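Long-range contact in Alpha/beta hydrolase family protein (PDB 3OOS), which is probably a hydrolase of the alpha/beta-hydrolase fold, its natural substrate and reaction not established: residues Leu217-Cys228 with Ser240-Thr251. Residues are numbered along the deposited sequence; the frame is centred on the assembly and turned at random.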
# COMPACT_ATOMS: atom_id res chain seq x y z
N LEU A 217 7.19 -7.99 -15.14
CA LEU A 217 7.40 -8.78 -13.92
C LEU A 217 8.28 -10.02 -14.13
O LEU A 217 8.96 -10.47 -13.21
CB LEU A 217 6.07 -9.20 -13.28
CG LEU A 217 5.23 -8.11 -12.61
CD1 LEU A 217 4.08 -8.76 -11.87
CD2 LEU A 217 6.06 -7.24 -11.66
N LYS A 218 8.27 -10.54 -15.36
CA LYS A 218 9.07 -11.71 -15.71
C LYS A 218 10.57 -11.42 -15.64
O LYS A 218 11.40 -12.33 -15.61
CB LYS A 218 8.69 -12.21 -17.11
CG LYS A 218 7.23 -12.63 -17.24
CD LYS A 218 6.86 -12.97 -18.68
CE LYS A 218 5.58 -13.80 -18.73
NZ LYS A 218 5.04 -13.91 -20.11
N PHE A 219 10.92 -10.13 -15.59
CA PHE A 219 12.32 -9.71 -15.55
C PHE A 219 12.72 -9.11 -14.21
O PHE A 219 13.84 -8.60 -14.05
CB PHE A 219 12.61 -8.76 -16.72
CG PHE A 219 12.32 -9.37 -18.07
CD1 PHE A 219 13.24 -10.23 -18.66
CD2 PHE A 219 11.11 -9.13 -18.71
CE1 PHE A 219 12.97 -10.82 -19.90
CE2 PHE A 219 10.84 -9.71 -19.95
CZ PHE A 219 11.76 -10.56 -20.54
N VAL A 220 11.81 -9.19 -13.24
CA VAL A 220 12.09 -8.80 -11.85
C VAL A 220 12.77 -9.98 -11.15
O VAL A 220 12.19 -11.07 -11.03
CB VAL A 220 10.79 -8.38 -11.12
CG1 VAL A 220 11.02 -8.21 -9.61
CG2 VAL A 220 10.23 -7.09 -11.72
N LYS A 221 14.00 -9.77 -10.70
CA LYS A 221 14.86 -10.86 -10.23
C LYS A 221 15.08 -10.87 -8.72
O LYS A 221 15.68 -11.81 -8.18
CB LYS A 221 16.21 -10.84 -10.97
CG LYS A 221 16.13 -10.79 -12.51
CD LYS A 221 15.18 -11.83 -13.12
CE LYS A 221 15.64 -13.27 -12.92
NZ LYS A 221 16.93 -13.59 -13.60
N ILE A 222 14.58 -9.85 -8.04
CA ILE A 222 14.75 -9.69 -6.60
C ILE A 222 13.77 -10.57 -5.81
O ILE A 222 12.71 -10.94 -6.32
CB ILE A 222 14.59 -8.21 -6.15
CG1 ILE A 222 13.16 -7.72 -6.39
CG2 ILE A 222 15.60 -7.32 -6.87
CD1 ILE A 222 12.93 -6.28 -5.97
N PRO A 223 14.13 -10.92 -4.54
CA PRO A 223 13.17 -11.65 -3.71
C PRO A 223 11.86 -10.87 -3.60
O PRO A 223 11.87 -9.67 -3.34
CB PRO A 223 13.87 -11.71 -2.35
CG PRO A 223 15.31 -11.69 -2.68
CD PRO A 223 15.43 -10.76 -3.86
N SER A 224 10.76 -11.57 -3.84
CA SER A 224 9.45 -10.94 -3.87
C SER A 224 8.48 -11.74 -3.02
O SER A 224 8.19 -12.90 -3.31
CB SER A 224 8.95 -10.83 -5.31
OG SER A 224 9.87 -10.06 -6.07
N PHE A 225 7.98 -11.11 -1.96
CA PHE A 225 7.12 -11.79 -1.01
C PHE A 225 5.69 -11.30 -1.18
O PHE A 225 5.34 -10.20 -0.73
CB PHE A 225 7.64 -11.60 0.42
CG PHE A 225 9.06 -12.08 0.62
CD1 PHE A 225 9.31 -13.41 0.95
CD2 PHE A 225 10.13 -11.22 0.45
CE1 PHE A 225 10.62 -13.87 1.12
CE2 PHE A 225 11.45 -11.66 0.62
CZ PHE A 225 11.69 -12.99 0.96
N ILE A 226 4.89 -12.11 -1.86
CA ILE A 226 3.52 -11.75 -2.22
C ILE A 226 2.57 -12.36 -1.20
O ILE A 226 2.76 -13.49 -0.78
CB ILE A 226 3.15 -12.25 -3.65
CG1 ILE A 226 4.32 -12.06 -4.65
CG2 ILE A 226 1.85 -11.62 -4.16
CD1 ILE A 226 4.87 -10.63 -4.76
N TYR A 227 1.54 -11.62 -0.79
CA TYR A 227 0.54 -12.16 0.12
C TYR A 227 -0.83 -11.56 -0.19
O TYR A 227 -0.92 -10.50 -0.82
CB TYR A 227 0.92 -11.92 1.60
CG TYR A 227 0.71 -10.49 2.04
CD1 TYR A 227 -0.55 -10.05 2.48
CD2 TYR A 227 1.76 -9.57 2.02
CE1 TYR A 227 -0.75 -8.74 2.87
CE2 TYR A 227 1.56 -8.25 2.42
CZ TYR A 227 0.31 -7.85 2.84
OH TYR A 227 0.10 -6.54 3.22
N CYS A 228 -1.88 -12.22 0.27
CA CYS A 228 -3.24 -11.74 0.08
C CYS A 228 -4.19 -12.48 1.00
O CYS A 228 -3.99 -13.67 1.28
CB CYS A 228 -3.68 -11.94 -1.37
SG CYS A 228 -5.18 -11.05 -1.86
N SER A 240 -3.03 -11.87 -6.88
CA SER A 240 -1.79 -12.13 -6.14
C SER A 240 -1.14 -13.41 -6.65
O SER A 240 0.08 -13.50 -6.74
CB SER A 240 -2.04 -12.20 -4.64
OG SER A 240 -2.28 -10.90 -4.10
N CYS A 241 -1.97 -14.40 -7.00
CA CYS A 241 -1.45 -15.63 -7.62
C CYS A 241 -0.71 -15.31 -8.92
O CYS A 241 0.37 -15.85 -9.17
CB CYS A 241 -2.58 -16.62 -7.89
SG CYS A 241 -3.30 -17.30 -6.40
N GLU A 242 -1.30 -14.43 -9.73
CA GLU A 242 -0.67 -14.02 -10.98
C GLU A 242 0.68 -13.35 -10.74
O GLU A 242 1.67 -13.71 -11.38
CB GLU A 242 -1.59 -13.09 -11.78
CG GLU A 242 -0.92 -12.56 -13.05
CD GLU A 242 -1.84 -11.72 -13.92
OE1 GLU A 242 -2.45 -10.78 -13.39
OE2 GLU A 242 -1.93 -12.01 -15.13
N ILE A 243 0.71 -12.39 -9.82
CA ILE A 243 1.96 -11.70 -9.48
C ILE A 243 3.06 -12.70 -9.09
O ILE A 243 4.17 -12.65 -9.62
CB ILE A 243 1.76 -10.67 -8.35
CG1 ILE A 243 0.90 -9.50 -8.83
CG2 ILE A 243 3.11 -10.16 -7.85
CD1 ILE A 243 0.32 -8.65 -7.70
N ALA A 244 2.73 -13.60 -8.17
CA ALA A 244 3.71 -14.58 -7.67
C ALA A 244 4.18 -15.55 -8.75
O ALA A 244 5.33 -15.99 -8.72
CB ALA A 244 3.15 -15.33 -6.48
N ASN A 245 3.30 -15.88 -9.69
CA ASN A 245 3.68 -16.73 -10.82
C ASN A 245 4.62 -16.04 -11.80
O ASN A 245 5.59 -16.64 -12.28
CB ASN A 245 2.45 -17.26 -11.55
CG ASN A 245 2.82 -18.07 -12.78
OD1 ASN A 245 3.27 -19.22 -12.68
ND2 ASN A 245 2.64 -17.47 -13.95
N LEU A 246 4.34 -14.77 -12.09
CA LEU A 246 5.09 -14.02 -13.10
C LEU A 246 6.51 -13.68 -12.67
O LEU A 246 7.44 -13.76 -13.47
CB LEU A 246 4.33 -12.76 -13.51
CG LEU A 246 3.04 -12.96 -14.32
CD1 LEU A 246 2.31 -11.64 -14.51
CD2 LEU A 246 3.32 -13.63 -15.67
N ILE A 247 6.67 -13.32 -11.40
CA ILE A 247 7.99 -12.98 -10.86
C ILE A 247 8.77 -14.27 -10.59
O ILE A 247 8.31 -15.12 -9.81
CB ILE A 247 7.87 -12.13 -9.57
CG1 ILE A 247 7.16 -10.81 -9.87
CG2 ILE A 247 9.25 -11.88 -8.96
CD1 ILE A 247 6.81 -9.99 -8.63
N PRO A 248 9.94 -14.44 -11.23
CA PRO A 248 10.70 -15.69 -11.13
C PRO A 248 11.04 -16.14 -9.70
O PRO A 248 10.95 -17.34 -9.41
CB PRO A 248 11.99 -15.39 -11.91
CG PRO A 248 11.61 -14.33 -12.86
CD PRO A 248 10.54 -13.50 -12.20
N ASN A 249 11.41 -15.21 -8.83
CA ASN A 249 11.85 -15.57 -7.47
C ASN A 249 10.85 -15.18 -6.38
O ASN A 249 11.24 -14.80 -5.27
CB ASN A 249 13.23 -14.97 -7.18
CG ASN A 249 14.28 -15.38 -8.20
OD1 ASN A 249 14.89 -14.53 -8.86
ND2 ASN A 249 14.50 -16.68 -8.34
N ALA A 250 9.56 -15.30 -6.69
CA ALA A 250 8.50 -14.91 -5.74
C ALA A 250 7.98 -16.06 -4.90
O ALA A 250 7.99 -17.21 -5.34
CB ALA A 250 7.34 -14.25 -6.48
N THR A 251 7.54 -15.74 -3.69
CA THR A 251 6.74 -16.66 -2.88
C THR A 251 5.35 -16.07 -2.69
O THR A 251 5.15 -14.86 -2.83
CB THR A 251 7.37 -16.94 -1.49
OG1 THR A 251 7.38 -15.73 -0.71
CG2 THR A 251 8.79 -17.50 -1.62
O HOH W 1 12.40 -12.43 -8.75
O HOH W 2 11.11 -14.56 -2.69
O HOH W 3 5.03 -14.73 0.44
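Ser240 lays its OG 3.2 Å from Cys228 CB, while Ile226 CG2 packs beside the same serine. One turn on, Ile243 brings CG2 to 3.6 Å from CD1 of Ile226, whose chi1 of -41° and chi2 of -55° turn CD1 toward Ile243 CG2 and the end of Ile247; Ala244 CB meets Ile226 CG1. Leu246 sets its CB against that of Leu217, and Leu246 O takes a CA-H...O contact from Lys218 CA (3.4 Å). At Ile247 the chain leaves the helix: CG1 lies 3.9 Å from Leu217 CB, whereas CG2 meets Val220 CG1 and lies 3.5 Å from Ser224 OG, which donates its hydrogen bond to Ile222 O. Pro248 rests its CD on Val220 O, and a water bridges that carbonyl and Ile222 O to Asn249 N. Ala250 then pairs with Ser224 in parallel, Thr251 N donates to Ser224 O (2.9 Å), and Thr251 O accepts from Ile226 N (2.9 Å). Thr251 OG1 also shares a water with Ile226 O. In this beta-alpha-beta crossover, helix 240-246 runs back nearly antiparallel (165°) to strand 224-228; strand 224-229 lies between strand 116-122 and edge strand 250-255, while helix 100-112 borders Leu217, Val220 and Ile243.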